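PDB 5FS0: positive phenol-degradative gene regulator from Ralstonia sp. E2, which probably activates transcription of phenol-degradation genes on binding phenolic compounds, as an ATP- and DNA-binding regulator. Local coordinates for residues H125-W130 / H184-G189. Residues are numbered along the deposited sequence; the frame is centred on the assembly and turned at random.
With ZN (zinc ion), chain D; 5JC (2,4-dichlorophenol), chain C.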
# COMPACT_ATOMS: atom_id res chain seq x y z
N HIS A 125 -15.61 13.80 20.89
CA HIS A 125 -14.65 13.18 21.80
C HIS A 125 -14.64 11.67 21.55
O HIS A 125 -15.68 11.02 21.71
CB HIS A 125 -15.00 13.48 23.25
CG HIS A 125 -13.97 13.01 24.23
ND1 HIS A 125 -12.97 13.82 24.71
CD2 HIS A 125 -13.78 11.79 24.79
CE1 HIS A 125 -12.21 13.13 25.54
NE2 HIS A 125 -12.68 11.90 25.61
N GLY A 126 -13.49 11.11 21.17
CA GLY A 126 -13.42 9.71 20.80
C GLY A 126 -12.19 8.93 21.27
O GLY A 126 -11.05 9.34 21.05
N GLU A 127 -12.43 7.79 21.90
CA GLU A 127 -11.37 6.89 22.36
C GLU A 127 -11.54 5.51 21.74
O GLU A 127 -12.65 5.00 21.64
CB GLU A 127 -11.37 6.77 23.89
CG GLU A 127 -11.01 8.04 24.65
CD GLU A 127 -11.36 7.95 26.14
OE1 GLU A 127 -11.40 6.82 26.67
OE2 GLU A 127 -11.60 9.02 26.77
N PHE A 128 -10.44 4.90 21.34
CA PHE A 128 -10.50 3.64 20.62
C PHE A 128 -9.39 2.69 21.07
O PHE A 128 -8.33 3.13 21.49
CB PHE A 128 -10.40 3.89 19.10
CG PHE A 128 -11.48 4.80 18.56
CD1 PHE A 128 -11.34 6.17 18.63
CD2 PHE A 128 -12.63 4.27 17.99
CE1 PHE A 128 -12.33 7.01 18.14
CE2 PHE A 128 -13.61 5.11 17.51
CZ PHE A 128 -13.47 6.47 17.58
N LEU A 129 -9.64 1.38 20.97
CA LEU A 129 -8.56 0.41 21.08
C LEU A 129 -8.14 -0.07 19.68
O LEU A 129 -8.99 -0.35 18.83
CB LEU A 129 -8.97 -0.80 21.93
CG LEU A 129 -9.16 -0.62 23.44
CD1 LEU A 129 -9.02 -1.96 24.14
CD2 LEU A 129 -8.19 0.41 24.04
N TRP A 130 -6.83 -0.14 19.45
CA TRP A 130 -6.30 -0.57 18.17
C TRP A 130 -5.63 -1.94 18.28
O TRP A 130 -4.41 -2.05 18.34
CB TRP A 130 -5.30 0.45 17.63
CG TRP A 130 -5.93 1.50 16.76
CD1 TRP A 130 -7.22 1.53 16.31
CD2 TRP A 130 -5.29 2.66 16.22
NE1 TRP A 130 -7.42 2.64 15.54
CE2 TRP A 130 -6.26 3.35 15.46
CE3 TRP A 130 -4.00 3.19 16.31
CZ2 TRP A 130 -5.97 4.54 14.80
CZ3 TRP A 130 -3.72 4.37 15.64
CH2 TRP A 130 -4.70 5.03 14.90
N HIS A 184 -1.30 -3.26 23.34
CA HIS A 184 -2.13 -2.81 22.23
C HIS A 184 -2.03 -1.30 22.10
O HIS A 184 -1.29 -0.64 22.84
CB HIS A 184 -3.59 -3.22 22.46
CG HIS A 184 -4.12 -2.83 23.80
ND1 HIS A 184 -3.93 -1.58 24.36
CD2 HIS A 184 -4.85 -3.54 24.71
CE1 HIS A 184 -4.51 -1.53 25.54
NE2 HIS A 184 -5.08 -2.70 25.78
N CYS A 185 -2.78 -0.74 21.15
CA CYS A 185 -2.78 0.69 20.99
C CYS A 185 -4.04 1.25 21.63
O CYS A 185 -5.07 0.59 21.70
CB CYS A 185 -2.69 1.08 19.51
SG CYS A 185 -1.18 0.49 18.69
N ARG A 186 -3.92 2.47 22.13
CA ARG A 186 -5.03 3.19 22.71
C ARG A 186 -4.94 4.60 22.14
O ARG A 186 -3.88 5.21 22.20
CB ARG A 186 -4.94 3.19 24.24
CG ARG A 186 -6.22 3.53 24.95
CD ARG A 186 -5.94 4.15 26.32
NE ARG A 186 -7.14 4.79 26.84
CZ ARG A 186 -7.16 5.70 27.80
NH1 ARG A 186 -6.02 6.11 28.36
NH2 ARG A 186 -8.31 6.23 28.20
N ILE A 187 -6.03 5.11 21.57
CA ILE A 187 -5.95 6.42 20.91
C ILE A 187 -7.07 7.36 21.34
O ILE A 187 -8.17 6.94 21.68
CB ILE A 187 -5.98 6.29 19.36
CG1 ILE A 187 -7.42 6.34 18.86
CG2 ILE A 187 -5.21 5.03 18.87
CD1 ILE A 187 -7.54 6.46 17.34
N LEU A 188 -6.76 8.66 21.30
CA LEU A 188 -7.71 9.70 21.65
C LEU A 188 -7.81 10.74 20.53
O LEU A 188 -6.78 11.24 20.05
CB LEU A 188 -7.31 10.38 22.96
CG LEU A 188 -8.12 11.65 23.30
CD1 LEU A 188 -9.57 11.31 23.66
CD2 LEU A 188 -7.46 12.48 24.40
N GLY A 189 -9.03 11.07 20.14
CA GLY A 189 -9.26 12.09 19.13
C GLY A 189 -10.20 13.17 19.64
O GLY A 189 -11.24 12.88 20.24
ZN ZN D . 0.30 1.90 17.82
CL1 5JC C . -9.45 4.57 15.92
CAI 5JC C . -10.12 5.05 14.39
CAF 5JC C . -11.16 6.12 14.38
CAH 5JC C . -11.69 6.50 13.21
CL2 5JC C . -12.90 7.75 13.22
CAE 5JC C . -11.24 5.86 11.91
CAD 5JC C . -10.30 4.89 11.94
CAG 5JC C . -9.71 4.46 13.25
OAA 5JC C . -8.73 3.45 13.30
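Ile187 faces both Phe128 and Trp130, and its atoms are worth following outward from CB. CG1, set between the backbone N and the carbonyl carbon with chi1 at 89°, well off the staggered value, lies 3.9 Å from Phe128 CB. CG2 takes the other branch and sits almost straight above the indole, a CH-pi contact with the methyl 3.5 Å from the centroid of the six-membered ring of Trp130. The tip, CD1, touches the same indole at CZ2 and borders the 2,4-dichlorophenol. The dichlorophenol also covers one face of the Phe128 ring, its CAF 3.9 Å above the plane over the centre. Trp130 NE1 appears to donate to the phenol oxygen, a bond left doubtful because NE1 is modelled too close to a ligand chlorine; His102 ND1 is also hydrogen-bonded to the ligand.

The two segments are the central strands of a four-stranded antiparallel sheet, 123-131 beside 185-191, in the N-terminal part, which holds the V4R domain and, as in related regulators, probably senses the phenol. Backbone bonds pair Gly126 with Gly189 and Phe128 with Ile187 in both directions; at the end of the ladder Trp130 N reaches Cys185 O at 2.9 Å, coming from well above the carbonyl plane. Here the CB atoms of Trp130 and Cys185 are just 3.3 Å apart, and Cys185 SG binds zinc at 2.2 Å with Cys151, Glu174 and Cys177. Phe128, Trp130, Cys185 and Ile187 all project from this face.

The other face carries Glu127, Leu129, Arg186 and Leu188, all partly exposed. Glu127 and Arg186 point the same way, forming a weak, long salt bridge, OE1 to NH2 at 3.5 Å, with carboxylate and guanidinium nearly perpendicular. Glu127 OE2 accepts from His125 NE2 close to the imidazole plane, while Leu188 CD1 packs against Glu127 CG.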